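Local coordinates for protein beta-1,4-galactanase (Thielavia heterothallica, PDB 1HJS) that hydrolyses the beta-1,4-galactosidic linkages of type I arabinogalactans, as a family 53 glycoside hydrolase of clan GH-A, at residues 154-158 and 195-201; 174-178 and 240-245; 226-231 and 283-287. One frame throughout, in Å; residues are numbered along the deposited sequence.

Contact 1: 154-158 and 195-201; sequences ARLLH and VLKQGTL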
ATOM      1  N   ALA A 154     -19.896   2.732   3.926  1.00 14.41           N
ATOM      2  CA  ALA A 154     -19.859   4.139   3.543  1.00 15.11           C
ATOM      3  C   ALA A 154     -19.765   5.021   4.785  1.00 15.62           C
ATOM      4  O   ALA A 154     -19.008   5.989   4.817  1.00 14.88           O
ATOM      5  CB  ALA A 154     -21.106   4.500   2.733  1.00 14.96           C
ATOM      6  N   ARG A 155     -20.539   4.675   5.810  1.00 15.88           N
ATOM      7  CA  ARG A 155     -20.551   5.439   7.048  1.00 17.06           C
ATOM      8  C   ARG A 155     -19.195   5.388   7.749  1.00 16.35           C
ATOM      9  O   ARG A 155     -18.687   6.407   8.227  1.00 15.13           O
ATOM     10  CB  ARG A 155     -21.637   4.897   7.974  1.00 19.21           C
ATOM     11  CG  ARG A 155     -21.671   5.546   9.336  1.00 23.04           C
ATOM     12  CD  ARG A 155     -22.991   6.261   9.568  1.00 26.56           C
ATOM     13  NE  ARG A 155     -23.471   6.038  10.929  1.00 29.11           N
ATOM     14  CZ  ARG A 155     -24.467   5.219  11.250  1.00 29.89           C
ATOM     15  NH1 ARG A 155     -25.112   4.538  10.307  1.00 30.51           N
ATOM     16  NH2 ARG A 155     -24.810   5.071  12.519  1.00 30.17           N
ATOM     17  N   LEU A 156     -18.614   4.196   7.813  1.00 15.05           N
ATOM     18  CA  LEU A 156     -17.318   4.029   8.452  1.00 14.73           C
ATOM     19  C   LEU A 156     -16.240   4.822   7.713  1.00 14.20           C
ATOM     20  O   LEU A 156     -15.454   5.543   8.335  1.00 14.24           O
ATOM     21  CB  LEU A 156     -16.944   2.542   8.504  1.00 14.60           C
ATOM     22  CG  LEU A 156     -17.773   1.676   9.462  1.00 14.72           C
ATOM     23  CD1 LEU A 156     -17.467   0.202   9.223  1.00 14.82           C
ATOM     24  CD2 LEU A 156     -17.461   2.060  10.906  1.00 14.02           C
ATOM     25  N   LEU A 157     -16.206   4.700   6.389  1.00 13.50           N
ATOM     26  CA  LEU A 157     -15.208   5.414   5.597  1.00 13.39           C
ATOM     27  C   LEU A 157     -15.381   6.929   5.720  1.00 13.99           C
ATOM     28  O   LEU A 157     -14.395   7.676   5.733  1.00 13.62           O
ATOM     29  CB  LEU A 157     -15.275   4.973   4.130  1.00 12.33           C
ATOM     30  CG  LEU A 157     -14.876   3.507   3.905  1.00 12.60           C
ATOM     31  CD1 LEU A 157     -15.023   3.147   2.438  1.00 12.18           C
ATOM     32  CD2 LEU A 157     -13.439   3.288   4.363  1.00 12.04           C
ATOM     33  N   HIS A 158     -16.628   7.383   5.826  1.00 14.28           N
ATOM     34  CA  HIS A 158     -16.897   8.815   5.979  1.00 15.50           C
ATOM     35  C   HIS A 158     -16.289   9.291   7.297  1.00 15.39           C
ATOM     36  O   HIS A 158     -15.670  10.356   7.361  1.00 15.73           O
ATOM     37  CB  HIS A 158     -18.408   9.080   5.979  1.00 16.57           C
ATOM     38  CG  HIS A 158     -18.773  10.523   6.153  1.00 18.29           C
ATOM     39  ND1 HIS A 158     -18.578  11.468   5.167  1.00 19.07           N
ATOM     40  CD2 HIS A 158     -19.318  11.183   7.203  1.00 18.39           C
ATOM     41  CE1 HIS A 158     -18.991  12.647   5.601  1.00 18.65           C
ATOM     42  NE2 HIS A 158     -19.444  12.501   6.832  1.00 18.79           N
ATOM     43  N   VAL A 195     -20.805   1.592  -2.725  1.00 17.04           N
ATOM     44  CA  VAL A 195     -20.412   2.395  -1.581  1.00 17.14           C
ATOM     45  C   VAL A 195     -20.851   3.850  -1.763  1.00 17.22           C
ATOM     46  O   VAL A 195     -21.420   4.450  -0.850  1.00 17.23           O
ATOM     47  CB  VAL A 195     -18.883   2.347  -1.373  1.00 16.62           C
ATOM     48  CG1 VAL A 195     -18.456   3.390  -0.349  1.00 17.08           C
ATOM     49  CG2 VAL A 195     -18.475   0.959  -0.894  1.00 16.06           C
ATOM     50  N   LEU A 196     -20.606   4.402  -2.946  1.00 17.73           N
ATOM     51  CA  LEU A 196     -20.943   5.795  -3.224  1.00 19.27           C
ATOM     52  C   LEU A 196     -22.434   6.092  -3.347  1.00 20.34           C
ATOM     53  O   LEU A 196     -22.861   7.223  -3.120  1.00 20.48           O
ATOM     54  CB  LEU A 196     -20.216   6.263  -4.488  1.00 18.95           C
ATOM     55  CG  LEU A 196     -18.689   6.322  -4.356  1.00 19.32           C
ATOM     56  CD1 LEU A 196     -18.054   6.638  -5.702  1.00 19.34           C
ATOM     57  CD2 LEU A 196     -18.313   7.379  -3.325  1.00 19.87           C
ATOM     58  N   LYS A 197     -23.227   5.086  -3.702  1.00 21.38           N
ATOM     59  CA  LYS A 197     -24.665   5.294  -3.850  1.00 22.90           C
ATOM     60  C   LYS A 197     -25.360   5.467  -2.500  1.00 22.97           C
ATOM     61  O   LYS A 197     -26.525   5.849  -2.443  1.00 22.87           O
ATOM     62  CB  LYS A 197     -25.296   4.125  -4.616  1.00 23.99           C
ATOM     63  CG  LYS A 197     -25.235   2.800  -3.883  1.00 26.41           C
ATOM     64  CD  LYS A 197     -25.675   1.633  -4.762  1.00 28.62           C
ATOM     65  CE  LYS A 197     -27.150   1.696  -5.105  1.00 30.20           C
ATOM     66  NZ  LYS A 197     -27.577   0.489  -5.884  1.00 31.51           N
ATOM     67  N   GLN A 198     -24.641   5.196  -1.415  1.00 23.30           N
ATOM     68  CA  GLN A 198     -25.213   5.327  -0.080  1.00 23.60           C
ATOM     69  C   GLN A 198     -25.452   6.786   0.306  1.00 24.70           C
ATOM     70  O   GLN A 198     -26.366   7.090   1.073  1.00 24.84           O
ATOM     71  CB  GLN A 198     -24.306   4.662   0.956  1.00 23.30           C
ATOM     72  CG  GLN A 198     -24.087   3.176   0.720  1.00 22.19           C
ATOM     73  CD  GLN A 198     -25.392   2.421   0.536  1.00 22.33           C
ATOM     74  OE1 GLN A 198     -26.294   2.504   1.371  1.00 21.17           O
ATOM     75  NE2 GLN A 198     -25.496   1.675  -0.560  1.00 21.56           N
ATOM     76  N   GLY A 199     -24.628   7.688  -0.217  1.00 24.86           N
ATOM     77  CA  GLY A 199     -24.799   9.095   0.092  1.00 25.92           C
ATOM     78  C   GLY A 199     -23.968   9.641   1.241  1.00 26.32           C
ATOM     79  O   GLY A 199     -23.643  10.829   1.253  1.00 27.85           O
ATOM     80  N   THR A 200     -23.627   8.798   2.212  1.00 25.71           N
ATOM     81  CA  THR A 200     -22.830   9.245   3.352  1.00 25.07           C
ATOM     82  C   THR A 200     -21.404   9.573   2.918  1.00 24.38           C
ATOM     83  O   THR A 200     -20.930  10.690   3.131  1.00 24.58           O
ATOM     84  CB  THR A 200     -22.801   8.183   4.464  1.00 25.43           C
ATOM     85  OG1 THR A 200     -22.399   6.924   3.914  1.00 26.22           O
ATOM     86  CG2 THR A 200     -24.181   8.042   5.092  1.00 26.10           C
ATOM     87  N   LEU A 201     -20.717   8.607   2.315  1.00 23.08           N
ATOM     88  CA  LEU A 201     -19.367   8.860   1.827  1.00 22.24           C
ATOM     89  C   LEU A 201     -19.532   9.546   0.478  1.00 21.91           C
ATOM     90  O   LEU A 201     -20.147   8.991  -0.432  1.00 21.81           O
ATOM     91  CB  LEU A 201     -18.588   7.555   1.636  1.00 21.33           C
ATOM     92  CG  LEU A 201     -17.167   7.748   1.087  1.00 20.83           C
ATOM     93  CD1 LEU A 201     -16.290   8.391   2.152  1.00 20.49           C
ATOM     94  CD2 LEU A 201     -16.581   6.413   0.665  1.00 20.75           C
TER

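Contact 2: 174-178 and 240-245; sequences KIMIH and EIAVVE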
ATOM      1  N   LYS A 174      -3.327  13.285   1.149  1.00 14.38           N
ATOM      2  CA  LYS A 174      -4.340  12.905   0.182  1.00 14.03           C
ATOM      3  C   LYS A 174      -4.971  11.665   0.814  1.00 13.77           C
ATOM      4  O   LYS A 174      -4.263  10.811   1.358  1.00 13.01           O
ATOM      5  CB  LYS A 174      -3.697  12.556  -1.161  1.00 14.92           C
ATOM      6  CG  LYS A 174      -3.150  13.769  -1.903  1.00 15.74           C
ATOM      7  CD  LYS A 174      -2.471  13.367  -3.202  1.00 16.96           C
ATOM      8  CE  LYS A 174      -1.977  14.589  -3.972  1.00 17.99           C
ATOM      9  NZ  LYS A 174      -1.195  14.196  -5.184  1.00 17.84           N
ATOM     10  N   ILE A 175      -6.295  11.571   0.768  1.00 12.56           N
ATOM     11  CA  ILE A 175      -6.979  10.428   1.358  1.00 12.65           C
ATOM     12  C   ILE A 175      -7.231   9.363   0.300  1.00 12.39           C
ATOM     13  O   ILE A 175      -7.803   9.637  -0.756  1.00 12.49           O
ATOM     14  CB  ILE A 175      -8.300  10.864   2.010  1.00 12.37           C
ATOM     15  CG1 ILE A 175      -8.003  11.877   3.119  1.00 13.50           C
ATOM     16  CG2 ILE A 175      -9.025   9.656   2.583  1.00 12.29           C
ATOM     17  CD1 ILE A 175      -9.233  12.512   3.734  1.00 14.18           C
ATOM     18  N   MET A 176      -6.802   8.143   0.593  1.00 12.39           N
ATOM     19  CA  MET A 176      -6.940   7.044  -0.356  1.00 11.82           C
ATOM     20  C   MET A 176      -7.775   5.863   0.113  1.00 11.26           C
ATOM     21  O   MET A 176      -7.769   5.510   1.287  1.00 11.05           O
ATOM     22  CB  MET A 176      -5.549   6.526  -0.730  1.00 12.49           C
ATOM     23  CG  MET A 176      -5.555   5.226  -1.527  1.00 12.68           C
ATOM     24  SD  MET A 176      -3.896   4.535  -1.673  1.00 14.01           S
ATOM     25  CE  MET A 176      -3.192   5.619  -2.893  1.00 13.35           C
ATOM     26  N   ILE A 177      -8.502   5.270  -0.830  1.00 11.43           N
ATOM     27  CA  ILE A 177      -9.288   4.069  -0.581  1.00 10.45           C
ATOM     28  C   ILE A 177      -8.534   3.037  -1.407  1.00 10.67           C
ATOM     29  O   ILE A 177      -8.247   3.257  -2.588  1.00 10.40           O
ATOM     30  CB  ILE A 177     -10.744   4.205  -1.067  1.00 10.94           C
ATOM     31  CG1 ILE A 177     -11.518   5.107  -0.099  1.00 10.52           C
ATOM     32  CG2 ILE A 177     -11.402   2.831  -1.142  1.00 10.66           C
ATOM     33  CD1 ILE A 177     -12.958   5.390  -0.517  1.00 12.12           C
ATOM     34  N   HIS A 178      -8.204   1.918  -0.772  1.00 10.43           N
ATOM     35  CA  HIS A 178      -7.411   0.870  -1.397  1.00 10.60           C
ATOM     36  C   HIS A 178      -8.111  -0.483  -1.514  1.00 10.53           C
ATOM     37  O   HIS A 178      -8.506  -1.074  -0.511  1.00 10.39           O
ATOM     38  CB  HIS A 178      -6.113   0.716  -0.585  1.00 10.31           C
ATOM     39  CG  HIS A 178      -5.262  -0.449  -0.986  1.00 10.15           C
ATOM     40  ND1 HIS A 178      -4.352  -1.029  -0.126  1.00 10.18           N
ATOM     41  CD2 HIS A 178      -5.171  -1.137  -2.150  1.00 10.58           C
ATOM     42  CE1 HIS A 178      -3.740  -2.026  -0.742  1.00 10.26           C
ATOM     43  NE2 HIS A 178      -4.219  -2.113  -1.970  1.00  9.37           N
ATOM     44  N   GLU A 240      -7.188  10.536  -8.406  1.00 15.19           N
ATOM     45  CA  GLU A 240      -5.800  10.198  -8.701  1.00 15.39           C
ATOM     46  C   GLU A 240      -5.707   8.696  -8.479  1.00 14.33           C
ATOM     47  O   GLU A 240      -6.357   8.156  -7.588  1.00 14.32           O
ATOM     48  CB  GLU A 240      -4.834  10.937  -7.776  1.00 16.93           C
ATOM     49  CG  GLU A 240      -4.792  12.438  -8.016  1.00 19.36           C
ATOM     50  CD  GLU A 240      -3.514  13.073  -7.495  1.00 20.70           C
ATOM     51  OE1 GLU A 240      -3.129  12.774  -6.349  1.00 21.61           O
ATOM     52  OE2 GLU A 240      -2.899  13.873  -8.234  1.00 22.27           O
ATOM     53  N   ILE A 241      -4.900   8.026  -9.292  1.00 13.50           N
ATOM     54  CA  ILE A 241      -4.780   6.577  -9.210  1.00 12.89           C
ATOM     55  C   ILE A 241      -3.356   6.082  -8.984  1.00 12.78           C
ATOM     56  O   ILE A 241      -2.395   6.667  -9.481  1.00 12.71           O
ATOM     57  CB  ILE A 241      -5.341   5.951 -10.501  1.00 13.23           C
ATOM     58  CG1 ILE A 241      -6.853   6.186 -10.553  1.00 14.02           C
ATOM     59  CG2 ILE A 241      -4.986   4.474 -10.586  1.00 12.64           C
ATOM     60  CD1 ILE A 241      -7.453   5.954 -11.914  1.00 15.32           C
ATOM     61  N   ALA A 242      -3.231   4.995  -8.231  1.00 12.43           N
ATOM     62  CA  ALA A 242      -1.918   4.426  -7.962  1.00 11.97           C
ATOM     63  C   ALA A 242      -1.950   2.932  -7.685  1.00 11.53           C
ATOM     64  O   ALA A 242      -2.918   2.399  -7.135  1.00 11.34           O
ATOM     65  CB  ALA A 242      -1.269   5.143  -6.779  1.00 12.44           C
ATOM     66  N   VAL A 243      -0.881   2.258  -8.091  1.00 10.93           N
ATOM     67  CA  VAL A 243      -0.724   0.840  -7.816  1.00 10.17           C
ATOM     68  C   VAL A 243       0.081   0.947  -6.528  1.00  9.69           C
ATOM     69  O   VAL A 243       1.239   1.362  -6.549  1.00  9.26           O
ATOM     70  CB  VAL A 243       0.106   0.134  -8.905  1.00  9.49           C
ATOM     71  CG1 VAL A 243       0.492  -1.267  -8.437  1.00  9.19           C
ATOM     72  CG2 VAL A 243      -0.709   0.043 -10.199  1.00  9.52           C
ATOM     73  N   VAL A 244      -0.543   0.600  -5.410  1.00  9.55           N
ATOM     74  CA  VAL A 244       0.108   0.728  -4.113  1.00  9.69           C
ATOM     75  C   VAL A 244       0.811  -0.516  -3.587  1.00  9.90           C
ATOM     76  O   VAL A 244       1.443  -0.476  -2.533  1.00  9.90           O
ATOM     77  CB  VAL A 244      -0.903   1.249  -3.068  1.00  8.93           C
ATOM     78  CG1 VAL A 244      -1.475   2.568  -3.547  1.00  9.10           C
ATOM     79  CG2 VAL A 244      -2.030   0.246  -2.864  1.00  9.16           C
ATOM     80  N   GLU A 245       0.705  -1.613  -4.327  1.00  9.90           N
ATOM     81  CA  GLU A 245       1.367  -2.864  -3.964  1.00 10.81           C
ATOM     82  C   GLU A 245       1.620  -3.669  -5.229  1.00 10.98           C
ATOM     83  O   GLU A 245       0.718  -3.842  -6.044  1.00 10.92           O
ATOM     84  CB  GLU A 245       0.506  -3.702  -3.011  1.00 11.64           C
ATOM     85  CG  GLU A 245       0.616  -3.316  -1.539  1.00 13.09           C
ATOM     86  CD  GLU A 245      -0.042  -4.330  -0.618  1.00 14.00           C
ATOM     87  OE1 GLU A 245       0.010  -5.543  -0.931  1.00 13.90           O
ATOM     88  OE2 GLU A 245      -0.596  -3.921   0.425  1.00 14.29           O
TER

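Contact 3: 226-231 and 283-287; sequences LKSSLD and IVSSV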
ATOM      1  N   LEU A 226      -5.110  -4.504 -16.418  1.00 13.46           N
ATOM      2  CA  LEU A 226      -4.813  -3.419 -15.484  1.00 12.68           C
ATOM      3  C   LEU A 226      -5.056  -2.089 -16.189  1.00 12.98           C
ATOM      4  O   LEU A 226      -5.717  -1.200 -15.652  1.00 12.85           O
ATOM      5  CB  LEU A 226      -3.353  -3.492 -15.018  1.00 13.33           C
ATOM      6  CG  LEU A 226      -2.922  -2.369 -14.068  1.00 13.04           C
ATOM      7  CD1 LEU A 226      -3.737  -2.437 -12.788  1.00 12.87           C
ATOM      8  CD2 LEU A 226      -1.435  -2.499 -13.762  1.00 13.58           C
ATOM      9  N   LYS A 227      -4.517  -1.958 -17.399  1.00 12.73           N
ATOM     10  CA  LYS A 227      -4.685  -0.734 -18.169  1.00 13.12           C
ATOM     11  C   LYS A 227      -6.162  -0.407 -18.364  1.00 13.26           C
ATOM     12  O   LYS A 227      -6.594   0.720 -18.112  1.00 13.17           O
ATOM     13  CB  LYS A 227      -4.001  -0.868 -19.536  1.00 12.88           C
ATOM     14  CG  LYS A 227      -4.363   0.226 -20.537  1.00 13.72           C
ATOM     15  CD  LYS A 227      -4.026   1.623 -20.025  1.00 13.51           C
ATOM     16  CE  LYS A 227      -4.258   2.669 -21.111  1.00 13.94           C
ATOM     17  NZ  LYS A 227      -4.028   4.063 -20.634  1.00 13.00           N
ATOM     18  N   SER A 228      -6.932  -1.399 -18.801  1.00 12.87           N
ATOM     19  CA  SER A 228      -8.360  -1.199 -19.036  1.00 13.75           C
ATOM     20  C   SER A 228      -9.106  -0.828 -17.756  1.00 13.61           C
ATOM     21  O   SER A 228      -9.931   0.087 -17.752  1.00 13.14           O
ATOM     22  CB  SER A 228      -8.970  -2.466 -19.642  1.00 14.22           C
ATOM     23  OG  SER A 228     -10.340  -2.269 -19.935  1.00 15.48           O
ATOM     24  N   SER A 229      -8.818  -1.542 -16.671  1.00 13.14           N
ATOM     25  CA  SER A 229      -9.474  -1.278 -15.392  1.00 13.23           C
ATOM     26  C   SER A 229      -9.163   0.130 -14.882  1.00 13.29           C
ATOM     27  O   SER A 229     -10.068   0.884 -14.538  1.00 13.71           O
ATOM     28  CB  SER A 229      -9.038  -2.313 -14.352  1.00 13.11           C
ATOM     29  OG  SER A 229      -9.697  -2.110 -13.116  1.00 13.82           O
ATOM     30  N   LEU A 230      -7.883   0.484 -14.835  1.00 13.30           N
ATOM     31  CA  LEU A 230      -7.496   1.806 -14.356  1.00 13.09           C
ATOM     32  C   LEU A 230      -8.118   2.897 -15.227  1.00 12.75           C
ATOM     33  O   LEU A 230      -8.622   3.891 -14.710  1.00 13.10           O
ATOM     34  CB  LEU A 230      -5.967   1.939 -14.328  1.00 13.13           C
ATOM     35  CG  LEU A 230      -5.236   0.965 -13.391  1.00 12.78           C
ATOM     36  CD1 LEU A 230      -3.759   1.328 -13.326  1.00 12.89           C
ATOM     37  CD2 LEU A 230      -5.849   1.015 -11.997  1.00 12.44           C
ATOM     38  N   ASP A 231      -8.095   2.709 -16.544  1.00 12.79           N
ATOM     39  CA  ASP A 231      -8.694   3.688 -17.451  1.00 13.61           C
ATOM     40  C   ASP A 231     -10.170   3.886 -17.099  1.00 13.77           C
ATOM     41  O   ASP A 231     -10.664   5.008 -17.059  1.00 13.94           O
ATOM     42  CB  ASP A 231      -8.588   3.216 -18.905  1.00 13.41           C
ATOM     43  CG  ASP A 231      -7.319   3.703 -19.603  1.00 14.25           C
ATOM     44  OD1 ASP A 231      -6.510   4.435 -18.991  1.00 14.56           O
ATOM     45  OD2 ASP A 231      -7.137   3.353 -20.787  1.00 13.97           O
ATOM     46  N   ILE A 283       2.191   1.948 -17.268  1.00 13.29           N
ATOM     47  CA  ILE A 283       0.773   1.688 -17.482  1.00 13.17           C
ATOM     48  C   ILE A 283       0.032   2.729 -16.650  1.00 13.52           C
ATOM     49  O   ILE A 283      -0.881   3.395 -17.133  1.00 13.79           O
ATOM     50  CB  ILE A 283       0.379   0.280 -17.029  1.00 13.77           C
ATOM     51  CG1 ILE A 283       0.978  -0.747 -17.996  1.00 13.79           C
ATOM     52  CG2 ILE A 283      -1.149   0.142 -16.994  1.00 13.36           C
ATOM     53  CD1 ILE A 283       0.843  -2.171 -17.524  1.00 15.25           C
ATOM     54  N   VAL A 284       0.472   2.893 -15.407  1.00 12.85           N
ATOM     55  CA  VAL A 284      -0.127   3.872 -14.510  1.00 12.93           C
ATOM     56  C   VAL A 284      -0.016   5.277 -15.102  1.00 13.03           C
ATOM     57  O   VAL A 284      -0.982   6.041 -15.089  1.00 13.30           O
ATOM     58  CB  VAL A 284       0.558   3.856 -13.127  1.00 12.99           C
ATOM     59  CG1 VAL A 284       0.039   5.003 -12.272  1.00 13.04           C
ATOM     60  CG2 VAL A 284       0.291   2.521 -12.432  1.00 12.74           C
ATOM     61  N   SER A 285       1.158   5.616 -15.623  1.00 12.76           N
ATOM     62  CA  SER A 285       1.363   6.941 -16.199  1.00 14.19           C
ATOM     63  C   SER A 285       0.498   7.198 -17.429  1.00 13.71           C
ATOM     64  O   SER A 285       0.211   8.348 -17.751  1.00 13.68           O
ATOM     65  CB  SER A 285       2.838   7.147 -16.564  1.00 14.46           C
ATOM     66  OG  SER A 285       3.640   7.201 -15.393  1.00 18.54           O
ATOM     67  N   SER A 286       0.084   6.133 -18.111  1.00 13.58           N
ATOM     68  CA  SER A 286      -0.742   6.276 -19.311  1.00 13.46           C
ATOM     69  C   SER A 286      -2.202   6.501 -18.948  1.00 13.77           C
ATOM     70  O   SER A 286      -3.038   6.743 -19.820  1.00 14.09           O
ATOM     71  CB  SER A 286      -0.636   5.025 -20.188  1.00 13.73           C
ATOM     72  OG  SER A 286      -1.396   3.961 -19.640  1.00 13.13           O
ATOM     73  N   VAL A 287      -2.506   6.414 -17.660  1.00 13.45           N
ATOM     74  CA  VAL A 287      -3.865   6.599 -17.175  1.00 13.12           C
ATOM     75  C   VAL A 287      -4.082   8.031 -16.707  1.00 13.58           C
ATOM     76  O   VAL A 287      -3.183   8.650 -16.140  1.00 13.08           O
ATOM     77  CB  VAL A 287      -4.163   5.635 -16.002  1.00 12.93           C
ATOM     78  CG1 VAL A 287      -5.572   5.877 -15.454  1.00 12.82           C
ATOM     79  CG2 VAL A 287      -4.026   4.202 -16.473  1.00 12.77           C
TER

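Contact 1: 154-158 and 195-201
A small side chain lets a barrel helix accept both its neighbouring helix and the turn that follows, and Ala-154 illustrates the principle. The CA-to-CB bond of Ala-154 points toward a notch made by Val-195 of helix 185-196 and the turn after it, so that Ala-154 CB lies 3.6 Å from Val-195 O, 3.7 Å from Gln-198 CB and 3.0 Å from Thr-200 OG1. One residue on, the CA-to-CB bond of Arg-155 turns away, and its guanidinium forms a salt bridge with Asp-103, at the start of helix 102-122. Leu-157 faces back across the interface, its CB lying 4.0 Å from Leu-201 CD2 and its CD1 4.4 Å from Val-195 CG1. At the partly exposed edge, His-158 brings ND1 to 3.2 Å from Thr-200 O, but the angle is too poor for a hydrogen bond; that nitrogen is hydrogen-bonded to Asp-205. No hydrogen bond joins the two segments. A type I turn from Leu-196 to Gly-199, with Gly-199 at positive phi (95°), precedes Thr-200 and Leu-201, which lie beside helix 150-165. Such packing of successive outer helices, with the connection to the next strand threaded beside them, belongs to the (beta/alpha)8, or TIM, barrel.

Contact 2: 174-178 and 240-245
Across a barrel's interior, side-chain conformation must bridge what backbone hydrogen bonds cannot: these two strand segments approach only to 9.2 Å between axes, crossing at -56°. Lys-174, m at chi1 and then fully extended through three t torsions, carries NZ to Glu-240 OE1, a 2.7 Å salt bridge; the ammonium is also hydrogen-bonded to Tyr-4. Met-176 leaves its strand with chi1 and chi2 both t, then bends at chi3 (m), which sets CE against Val-244 CG1 (3.6 Å) and, more loosely, Ala-242 CB (4.4 Å). Val-244, an m rotamer, presents CG2 to the face of the His-178 ring, a CH-pi contact 3.4 Å from the centroid. His-178 has chi1 t and is hydrogen-bonded through NE2 to Ser-212; Glu-245 OE2 lies near its ring plane, 3.9 Å from His-178 CE1. Glu-245 OE2 also forms a salt bridge with Arg-45, and OE1 a hydrogen bond with Tyr-214. The contact thus runs from a salt bridge through an apolar core to the active site of a clan GH-A TIM barrel, where Glu-245 is assigned as the nucleophile and Glu-135, beside His-178, as the proton donor.

Contact 3: 226-231 and 283-287
Branched aliphatic side chains fill the space between helix 223-237 and the last part of helix 270-285 with the residues after it, while polar groups close its outer side. At the centre, Leu-230 lays CB 3.7 Å from Val-287 CG2 and extends CD1 to 4.3 Å from Val-284 CG2. One turn before Val-287, Ile-283 CG2 fits against helix 223-237, 3.8 Å from Lys-227 CA and 4.2 Å from Leu-226 CD2. Inward, this cluster rests on strand 240-245, where Leu-230 and Val-287 both touch Ile-241 and Val-284 meets Val-243. Outward, the character changes with Lys-227: Lys-227 CB lies 4.0 Å from Ile-283 CG2, whereas Lys-227 NZ donates to Ser-286 OG at 2.8 Å. Lys-227 NZ also forms a 3.0 Å salt bridge to Asp-231 OD1, one turn along its own helix, so the lysine is fixed from both segments. Ser-286 OG in turn donates to Ile-283 O (2.6 Å), carrying the polar contacts to the backbone of helix 270-285. Asp-231 OD1 also lies 3.5 Å from Val-287 CG2, at the border of the apolar cluster. An apolar inner face resting on a strand, with a polar rim outside, marks the packing of adjacent helices around a (beta/alpha)8 barrel.

In the fold
From the N terminus, helix 150-165 opens contact 1, and the chain passes through strand 174-179 before helix 185-196 and the turn after it close that loop. Contact 2 opens within this interval and closes 62 residues later at strand 240-245, so contacts 1 and 2 cross. Helix 223-237 has by then opened contact 3, which closes at 283-287 and crosses contact 2 in turn; contacts 1 and 3 follow in series without touching. The strands of contact 2 meet the outer contacts through residues that turn away from the interior: Ile-177 packs on Leu-157 and Leu-201, and the outward side of strand 240-245 rests on contact 3. Overlapping beta-alpha units thus join helix layer, barrel wall and interior.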